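Local structure of nucleoside-triphosphatase THEP1 (Aquifex aeolicus, 1YE8) at residues R27-W32 with R99-I104; P86-A91 with I103-I108. The protein hydrolyses nucleoside triphosphates such as ATP, GTP, CTP, TTP and UTP to the diphosphates and phosphate, and has no kinase activity. All coordinates share one frame; numbering follows the deposited sequence.

Interaction 1: R27-W32 with R99-I104; sequences RAIGFW and RRKVII
Residues 27-31 run parallel to residues 100-104, and backbone hydrogen bonds tie them in a ladder. Val102 N donates to Arg27 O at 2.8 Å, and Ile29 N returns a bond to Val102 O. Ile104 N then donates to Ile29 O, and Phe31 N to Ile104 O. The last bond, 3.0 Å from Phe31 N to Ile104 O, carries the pairing past the corner at Gly30. A CB on Gly30 would collide with Ile104 O, and the backbone angles there would also jam it against the preceding carbonyl.

The polar side-chain contact lies at the start of the pairing. Arg27 NE donates to Arg100 O at 2.8 Å, almost straight at 179° and in the guanidinium plane. A bend at chi3 (69°) sets NE on course for that oxygen. Meanwhile one face of the Arg27 guanidinium stacks on that of Arg100, centres 3.8 Å apart and planes 19° apart. Two like charges meet here, and oxygens near the C-terminus probably ease the repulsion: Arg27 NH1 bonds to the backbone O of Glu177, and Arg100 NH1 to O of the C-terminal Arg178. A water links Arg27 NH2 to Arg99 O.

Apolar contacts are few. Ala28 CB meets Ile104 CG1 at 3.9 Å. On the other face of the sheet, Ile29 CD1 touches Lys101 CD at 3.8 Å, while Lys101 NZ bonds to Lys26 O.

Strand 28-29 is an outermost strand of the parallel sheet of this RecA-like P-loop fold. Strand 102-105 lies next to it, followed by strand 132-136. Helix 13-24 covers the face of Val102 and Ile104, and helix 77-97 the face of Ile29. Beyond Gly30 the chain enters strand 31-36 of the antiparallel sheet.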
ATOM      1  N   ARG A  27      -8.515 -12.747   5.370  1.00 13.69           N
ATOM      2  CA  ARG A  27      -8.594 -11.519   6.162  1.00 13.08           C
ATOM      3  C   ARG A  27      -8.074 -10.305   5.392  1.00 12.18           C
ATOM      4  O   ARG A  27      -8.463  -9.178   5.694  1.00 11.87           O
ATOM      5  CB  ARG A  27      -7.779 -11.650   7.441  1.00 13.41           C
ATOM      6  CG  ARG A  27      -8.362 -12.630   8.453  1.00 13.45           C
ATOM      7  CD  ARG A  27      -7.391 -12.932   9.587  1.00 15.52           C
ATOM      8  NE  ARG A  27      -7.216 -11.755  10.435  1.00 16.39           N
ATOM      9  CZ  ARG A  27      -6.340 -11.673  11.424  1.00 18.47           C
ATOM     10  NH1 ARG A  27      -5.563 -12.713  11.703  1.00 20.13           N
ATOM     11  NH2 ARG A  27      -6.258 -10.566  12.148  1.00 19.11           N
ATOM     12  N   ALA A  28      -7.182 -10.532   4.430  1.00 11.49           N
ATOM     13  CA  ALA A  28      -6.490  -9.438   3.750  1.00 10.93           C
ATOM     14  C   ALA A  28      -7.253  -9.004   2.510  1.00 10.72           C
ATOM     15  O   ALA A  28      -7.562  -9.842   1.657  1.00 11.38           O
ATOM     16  CB  ALA A  28      -5.083  -9.865   3.381  1.00 11.72           C
ATOM     17  N   ILE A  29      -7.560  -7.707   2.410  1.00  9.99           N
ATOM     18  CA  ILE A  29      -8.249  -7.168   1.223  1.00  9.78           C
ATOM     19  C   ILE A  29      -7.564  -5.868   0.809  1.00  8.49           C
ATOM     20  O   ILE A  29      -7.410  -4.959   1.631  1.00  8.57           O
ATOM     21  CB  ILE A  29      -9.760  -6.905   1.478  1.00 10.42           C
ATOM     22  CG1 ILE A  29     -10.469  -8.101   2.135  1.00 13.10           C
ATOM     23  CG2 ILE A  29     -10.438  -6.504   0.181  1.00 10.78           C
ATOM     24  CD1 ILE A  29     -11.842  -7.730   2.793  1.00 15.30           C
ATOM     25  N   GLY A  30      -7.166  -5.760  -0.456  1.00  8.39           N
ATOM     26  CA  GLY A  30      -6.519  -4.542  -0.929  1.00  8.21           C
ATOM     27  C   GLY A  30      -5.632  -4.802  -2.127  1.00  8.01           C
ATOM     28  O   GLY A  30      -5.982  -5.585  -3.013  1.00  9.01           O
ATOM     29  N   PHE A  31      -4.468  -4.164  -2.161  1.00  8.02           N
ATOM     30  CA  PHE A  31      -3.583  -4.316  -3.297  1.00  8.34           C
ATOM     31  C   PHE A  31      -2.149  -4.064  -2.921  1.00  8.18           C
ATOM     32  O   PHE A  31      -1.852  -3.387  -1.902  1.00  7.98           O
ATOM     33  CB  PHE A  31      -4.016  -3.406  -4.474  1.00  8.31           C
ATOM     34  CG  PHE A  31      -3.761  -1.927  -4.236  1.00  7.51           C
ATOM     35  CD1 PHE A  31      -2.511  -1.371  -4.458  1.00  7.25           C
ATOM     36  CD2 PHE A  31      -4.778  -1.104  -3.757  1.00  9.06           C
ATOM     37  CE1 PHE A  31      -2.276  -0.021  -4.234  1.00  8.58           C
ATOM     38  CE2 PHE A  31      -4.540   0.249  -3.516  1.00  9.51           C
ATOM     39  CZ  PHE A  31      -3.289   0.788  -3.766  1.00  8.31           C
ATOM     40  N   TRP A  32      -1.264  -4.555  -3.785  1.00  8.20           N
ATOM     41  CA  TRP A  32       0.146  -4.203  -3.734  1.00  8.25           C
ATOM     42  C   TRP A  32       0.640  -3.816  -5.116  1.00  9.44           C
ATOM     43  O   TRP A  32      -0.121  -3.866  -6.097  1.00  9.60           O
ATOM     44  CB  TRP A  32       1.009  -5.312  -3.097  1.00  9.26           C
ATOM     45  CG  TRP A  32       0.974  -6.634  -3.832  1.00 11.05           C
ATOM     46  CD1 TRP A  32       1.827  -7.056  -4.817  1.00 12.57           C
ATOM     47  CD2 TRP A  32       0.022  -7.685  -3.642  1.00 12.12           C
ATOM     48  NE1 TRP A  32       1.467  -8.315  -5.242  1.00 13.35           N
ATOM     49  CE2 TRP A  32       0.361  -8.723  -4.541  1.00 13.00           C
ATOM     50  CE3 TRP A  32      -1.079  -7.863  -2.791  1.00 13.05           C
ATOM     51  CZ2 TRP A  32      -0.370  -9.929  -4.614  1.00 14.18           C
ATOM     52  CZ3 TRP A  32      -1.809  -9.056  -2.877  1.00 14.98           C
ATOM     53  CH2 TRP A  32      -1.438 -10.064  -3.776  1.00 15.00           C
ATOM     54  N   ARG A  99     -13.701  -6.839  12.274  1.00 18.19           N
ATOM     55  CA  ARG A  99     -12.403  -6.401  12.754  1.00 19.36           C
ATOM     56  C   ARG A  99     -11.276  -7.412  12.511  1.00 19.30           C
ATOM     57  O   ARG A  99     -10.105  -7.100  12.738  1.00 20.45           O
ATOM     58  CB  ARG A  99     -12.504  -6.021  14.229  1.00 20.29           C
ATOM     59  CG  ARG A  99     -13.388  -4.793  14.479  1.00 24.48           C
ATOM     60  CD  ARG A  99     -14.743  -5.104  15.125  1.00 30.03           C
ATOM     61  NE  ARG A  99     -14.613  -6.046  16.239  1.00 33.77           N
ATOM     62  CZ  ARG A  99     -15.611  -6.464  17.006  1.00 35.64           C
ATOM     63  NH1 ARG A  99     -16.849  -6.026  16.806  1.00 36.73           N
ATOM     64  NH2 ARG A  99     -15.368  -7.325  17.988  1.00 36.82           N
ATOM     65  N   ARG A 100     -11.611  -8.605  12.023  1.00 18.30           N
ATOM     66  CA  ARG A 100     -10.586  -9.557  11.601  1.00 18.00           C
ATOM     67  C   ARG A 100      -9.960  -9.150  10.267  1.00 16.70           C
ATOM     68  O   ARG A 100      -8.843  -9.557   9.954  1.00 16.72           O
ATOM     69  CB  ARG A 100     -11.147 -10.985  11.508  1.00 18.28           C
ATOM     70  CG  ARG A 100     -11.650 -11.559  12.824  1.00 21.09           C
ATOM     71  CD  ARG A 100     -10.551 -12.087  13.729  1.00 22.91           C
ATOM     72  NE  ARG A 100      -9.855 -13.227  13.144  1.00 25.07           N
ATOM     73  CZ  ARG A 100      -8.700 -13.706  13.587  1.00 25.53           C
ATOM     74  NH1 ARG A 100      -8.097 -13.142  14.624  1.00 25.66           N
ATOM     75  NH2 ARG A 100      -8.147 -14.749  12.983  1.00 26.31           N
ATOM     76  N   LYS A 101     -10.691  -8.369   9.477  1.00 15.07           N
ATOM     77  CA  LYS A 101     -10.188  -7.961   8.170  1.00 13.28           C
ATOM     78  C   LYS A 101      -9.099  -6.902   8.305  1.00 12.28           C
ATOM     79  O   LYS A 101      -9.104  -6.054   9.222  1.00 12.11           O
ATOM     80  CB  LYS A 101     -11.321  -7.434   7.268  1.00 14.09           C
ATOM     81  CG  LYS A 101     -12.436  -8.426   6.943  1.00 16.01           C
ATOM     82  CD  LYS A 101     -12.001  -9.621   6.114  1.00 18.04           C
ATOM     83  CE  LYS A 101     -13.237 -10.433   5.712  1.00 20.80           C
ATOM     84  NZ  LYS A 101     -12.862 -11.750   5.144  1.00 24.06           N
ATOM     85  N   VAL A 102      -8.174  -6.969   7.359  1.00 10.58           N
ATOM     86  CA  VAL A 102      -7.026  -6.065   7.302  1.00 10.29           C
ATOM     87  C   VAL A 102      -6.948  -5.498   5.894  1.00  9.28           C
ATOM     88  O   VAL A 102      -6.853  -6.258   4.917  1.00 10.15           O
ATOM     89  CB  VAL A 102      -5.707  -6.788   7.664  1.00 10.60           C
ATOM     90  CG1 VAL A 102      -4.534  -5.811   7.615  1.00 11.36           C
ATOM     91  CG2 VAL A 102      -5.827  -7.452   9.048  1.00 11.97           C
ATOM     92  N   ILE A 103      -7.007  -4.169   5.803  1.00  8.71           N
ATOM     93  CA  ILE A 103      -6.891  -3.462   4.525  1.00  8.18           C
ATOM     94  C   ILE A 103      -5.426  -3.407   4.127  1.00  8.00           C
ATOM     95  O   ILE A 103      -4.577  -3.088   4.958  1.00  9.06           O
ATOM     96  CB  ILE A 103      -7.473  -2.031   4.653  1.00  8.18           C
ATOM     97  CG1 ILE A 103      -8.934  -2.112   5.150  1.00  8.46           C
ATOM     98  CG2 ILE A 103      -7.362  -1.299   3.314  1.00  8.34           C
ATOM     99  CD1 ILE A 103      -9.542  -0.760   5.473  1.00  9.77           C
ATOM    100  N   ILE A 104      -5.137  -3.688   2.854  1.00  7.96           N
ATOM    101  CA  ILE A 104      -3.753  -3.756   2.353  1.00  7.80           C
ATOM    102  C   ILE A 104      -3.514  -2.650   1.329  1.00  8.42           C
ATOM    103  O   ILE A 104      -4.240  -2.570   0.342  1.00  7.58           O
ATOM    104  CB  ILE A 104      -3.479  -5.130   1.689  1.00  8.24           C
ATOM    105  CG1 ILE A 104      -3.847  -6.287   2.628  1.00 10.02           C
ATOM    106  CG2 ILE A 104      -2.053  -5.197   1.176  1.00  8.84           C
ATOM    107  CD1 ILE A 104      -3.021  -6.421   3.913  1.00 10.95           C
TER
HETATM  108  O   HOH W   1      -7.807  -8.454  13.127  1.00 31.80           O

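Interaction 2: P86-A91 with I103-I108; sequences PILERA and IIIDEI
Ile103 meets helix 86-91 with both branches of its side chain, and its CB points toward the helix. From CB, CG2 touches two helix residues, 4.0 Å from Ala91 CB and 4.0 Å from Leu88 CD2. CG1, anti to the carbonyl carbon (chi1 -56°), is carried to Ala91, 4.0 Å from its CB and 3.9 Å from its O. At the tip, CD1 approaches the same carbonyl group, 4.0 Å from Ala91 O. An alanine in place of Ile103 would probably open a gap between helix and strand, leaving Ala91 CB and Leu88 CD2 without these neighbours.

Leu88 extends the contact along the strand. Its CD2 also touches Ile105 CG1 and comes within 3.8 Å of Ile104 O. Phe118 of helix 116-126 packs on both Leu88 and Ile105. Helix 77-97 precedes strand 102-105 and packs on the parallel sheet, as helices do in the RecA-like P-loop fold. Here it runs roughly antiparallel to the strand, at 151°, with the axes 8.8 Å apart.

All five touching residues are buried. The side chains that meet are aliphatic, and Ile104 adds only its backbone O. Between these segments the contact is van der Waals packing, with no polar bond to give it direction.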
ATOM      1  N   PRO A  86     -12.097   0.442  -6.403  1.00  9.82           N
ATOM      2  CA  PRO A  86     -13.123  -0.512  -5.981  1.00 10.39           C
ATOM      3  C   PRO A  86     -12.610  -1.497  -4.930  1.00  9.47           C
ATOM      4  O   PRO A  86     -13.368  -1.808  -4.008  1.00  9.71           O
ATOM      5  CB  PRO A  86     -13.565  -1.196  -7.279  1.00 11.56           C
ATOM      6  CG  PRO A  86     -12.576  -0.824  -8.301  1.00 12.03           C
ATOM      7  CD  PRO A  86     -11.872   0.413  -7.864  1.00 10.44           C
ATOM      8  N   ILE A  87     -11.368  -1.964  -5.024  1.00  9.26           N
ATOM      9  CA  ILE A  87     -10.912  -2.909  -4.007  1.00  9.32           C
ATOM     10  C   ILE A  87     -10.746  -2.237  -2.637  1.00  8.98           C
ATOM     11  O   ILE A  87     -11.059  -2.850  -1.614  1.00  9.22           O
ATOM     12  CB  ILE A  87      -9.647  -3.703  -4.449  1.00  9.09           C
ATOM     13  CG1 ILE A  87      -9.469  -4.944  -3.565  1.00  9.45           C
ATOM     14  CG2 ILE A  87      -8.388  -2.862  -4.387  1.00 10.18           C
ATOM     15  CD1 ILE A  87     -10.511  -6.049  -3.821  1.00 11.34           C
ATOM     16  N   LEU A  88     -10.320  -0.972  -2.605  1.00  9.05           N
ATOM     17  CA  LEU A  88     -10.218  -0.284  -1.313  1.00  9.27           C
ATOM     18  C   LEU A  88     -11.579   0.082  -0.745  1.00  9.02           C
ATOM     19  O   LEU A  88     -11.765   0.035   0.468  1.00  9.44           O
ATOM     20  CB  LEU A  88      -9.305   0.943  -1.392  1.00 10.22           C
ATOM     21  CG  LEU A  88      -7.800   0.665  -1.518  1.00 12.74           C
ATOM     22  CD1 LEU A  88      -7.006   1.941  -1.270  1.00 14.37           C
ATOM     23  CD2 LEU A  88      -7.292  -0.448  -0.595  1.00 12.96           C
ATOM     24  N   GLU A  89     -12.539   0.445  -1.598  1.00  9.38           N
ATOM     25  CA  GLU A  89     -13.886   0.739  -1.095  1.00  9.87           C
ATOM     26  C   GLU A  89     -14.501  -0.519  -0.478  1.00  9.41           C
ATOM     27  O   GLU A  89     -15.130  -0.470   0.585  1.00 10.45           O
ATOM     28  CB  GLU A  89     -14.798   1.290  -2.198  1.00 10.87           C
ATOM     29  CG  GLU A  89     -14.359   2.650  -2.729  1.00 13.20           C
ATOM     30  CD  GLU A  89     -14.847   3.846  -1.934  1.00 16.64           C
ATOM     31  OE1 GLU A  89     -15.343   3.679  -0.805  1.00 18.58           O
ATOM     32  OE2 GLU A  89     -14.706   4.990  -2.439  1.00 19.09           O
ATOM     33  N   ARG A  90     -14.315  -1.658  -1.148  1.00  9.65           N
ATOM     34  CA  ARG A  90     -14.751  -2.943  -0.600  1.00 10.22           C
ATOM     35  C   ARG A  90     -14.024  -3.263   0.709  1.00  9.83           C
ATOM     36  O   ARG A  90     -14.655  -3.627   1.707  1.00  9.98           O
ATOM     37  CB  ARG A  90     -14.516  -4.068  -1.609  1.00 10.56           C
ATOM     38  CG  ARG A  90     -14.778  -5.438  -1.054  1.00 11.34           C
ATOM     39  CD  ARG A  90     -14.484  -6.581  -2.005  1.00 13.86           C
ATOM     40  NE  ARG A  90     -14.306  -7.768  -1.194  1.00 14.50           N
ATOM     41  CZ  ARG A  90     -13.661  -8.849  -1.550  1.00 13.25           C
ATOM     42  NH1 ARG A  90     -13.142  -8.963  -2.780  1.00 13.46           N
ATOM     43  NH2 ARG A  90     -13.550  -9.830  -0.662  1.00 15.71           N
ATOM     44  N   ALA A  91     -12.698  -3.118   0.701  1.00  9.69           N
ATOM     45  CA  ALA A  91     -11.903  -3.412   1.898  1.00  9.46           C
ATOM     46  C   ALA A  91     -12.382  -2.597   3.098  1.00  9.49           C
ATOM     47  O   ALA A  91     -12.540  -3.134   4.180  1.00 10.36           O
ATOM     48  CB  ALA A  91     -10.430  -3.160   1.642  1.00  9.72           C
ATOM     49  N   ILE A 103      -7.007  -4.169   5.803  1.00  8.71           N
ATOM     50  CA  ILE A 103      -6.891  -3.462   4.525  1.00  8.18           C
ATOM     51  C   ILE A 103      -5.426  -3.407   4.127  1.00  8.00           C
ATOM     52  O   ILE A 103      -4.577  -3.088   4.958  1.00  9.06           O
ATOM     53  CB  ILE A 103      -7.473  -2.031   4.653  1.00  8.18           C
ATOM     54  CG1 ILE A 103      -8.934  -2.112   5.150  1.00  8.46           C
ATOM     55  CG2 ILE A 103      -7.362  -1.299   3.314  1.00  8.34           C
ATOM     56  CD1 ILE A 103      -9.542  -0.760   5.473  1.00  9.77           C
ATOM     57  N   ILE A 104      -5.137  -3.688   2.854  1.00  7.96           N
ATOM     58  CA  ILE A 104      -3.753  -3.756   2.353  1.00  7.80           C
ATOM     59  C   ILE A 104      -3.514  -2.650   1.329  1.00  8.42           C
ATOM     60  O   ILE A 104      -4.240  -2.570   0.342  1.00  7.58           O
ATOM     61  CB  ILE A 104      -3.479  -5.130   1.689  1.00  8.24           C
ATOM     62  CG1 ILE A 104      -3.847  -6.287   2.628  1.00 10.02           C
ATOM     63  CG2 ILE A 104      -2.053  -5.197   1.176  1.00  8.84           C
ATOM     64  CD1 ILE A 104      -3.021  -6.421   3.913  1.00 10.95           C
ATOM     65  N   ILE A 105      -2.519  -1.790   1.568  1.00  7.94           N
ATOM     66  CA  ILE A 105      -2.272  -0.661   0.650  1.00  7.75           C
ATOM     67  C   ILE A 105      -0.768  -0.515   0.396  1.00  7.46           C
ATOM     68  O   ILE A 105      -0.057   0.148   1.174  1.00  8.43           O
ATOM     69  CB  ILE A 105      -2.835   0.688   1.219  1.00  7.86           C
ATOM     70  CG1 ILE A 105      -4.247   0.527   1.820  1.00  8.52           C
ATOM     71  CG2 ILE A 105      -2.838   1.752   0.100  1.00  9.06           C
ATOM     72  CD1 ILE A 105      -4.814   1.830   2.388  1.00 10.01           C
ATOM     73  N   ASP A 106      -0.272  -1.109  -0.682  1.00  8.71           N
ATOM     74  CA  ASP A 106       1.138  -0.937  -1.061  1.00  8.79           C
ATOM     75  C   ASP A 106       1.107  -0.387  -2.484  1.00  9.35           C
ATOM     76  O   ASP A 106       0.729  -1.111  -3.415  1.00  9.54           O
ATOM     77  CB  ASP A 106       1.886  -2.282  -0.980  1.00  9.52           C
ATOM     78  CG  ASP A 106       3.233  -2.248  -1.662  1.00 10.13           C
ATOM     79  OD1 ASP A 106       4.090  -1.413  -1.274  1.00 12.50           O
ATOM     80  OD2 ASP A 106       3.525  -3.026  -2.588  1.00 10.69           O
ATOM     81  N   GLU A 107       1.483   0.875  -2.704  1.00 10.95           N
ATOM     82  CA  GLU A 107       2.154   1.780  -1.794  1.00 11.27           C
ATOM     83  C   GLU A 107       1.414   3.112  -1.763  1.00 10.98           C
ATOM     84  O   GLU A 107       0.844   3.564  -2.778  1.00 11.44           O
ATOM     85  CB  GLU A 107       3.588   1.999  -2.307  1.00 11.95           C
ATOM     86  CG  GLU A 107       4.420   2.930  -1.444  1.00 13.02           C
ATOM     87  CD  GLU A 107       5.912   2.826  -1.659  1.00 16.99           C
ATOM     88  OE1 GLU A 107       6.415   1.959  -2.396  1.00 19.57           O
ATOM     89  OE2 GLU A 107       6.628   3.636  -1.067  1.00 19.45           O
ATOM     90  N   ILE A 108       1.441   3.773  -0.613  1.00 10.80           N
ATOM     91  CA  ILE A 108       1.038   5.165  -0.551  1.00 11.15           C
ATOM     92  C   ILE A 108       2.265   5.972  -0.967  1.00 10.72           C
ATOM     93  O   ILE A 108       2.992   6.534  -0.131  1.00 10.79           O
ATOM     94  CB  ILE A 108       0.498   5.545   0.843  1.00 11.32           C
ATOM     95  CG1 ILE A 108      -0.609   4.563   1.270  1.00 12.89           C
ATOM     96  CG2 ILE A 108      -0.017   7.010   0.861  1.00 13.22           C
ATOM     97  CD1 ILE A 108      -1.022   4.687   2.680  1.00 14.59           C
TER

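Strand 102-105 is common to interactions 1 and 2, whose centres lie about 7 Å apart. In interaction 1 its edge pairs with residues 27-31; in interaction 2 one of its faces packs against helix 77-97. The contacts touch directly: Ala91 CB lies 3.5 Å from Ile29 O, and Phe31 O is 3.0 Å from Asp106 N, a probable hydrogen bond. The strand forms the first part of residues 102-109, which are predicted to bind ATP. Asp106 bonds to Thr14 of the P-loop, itself inferred to bind ATP. The Ile104 side chain is about 9 Å from that of Thr14 and about 11 Å from a bound magnesium ion.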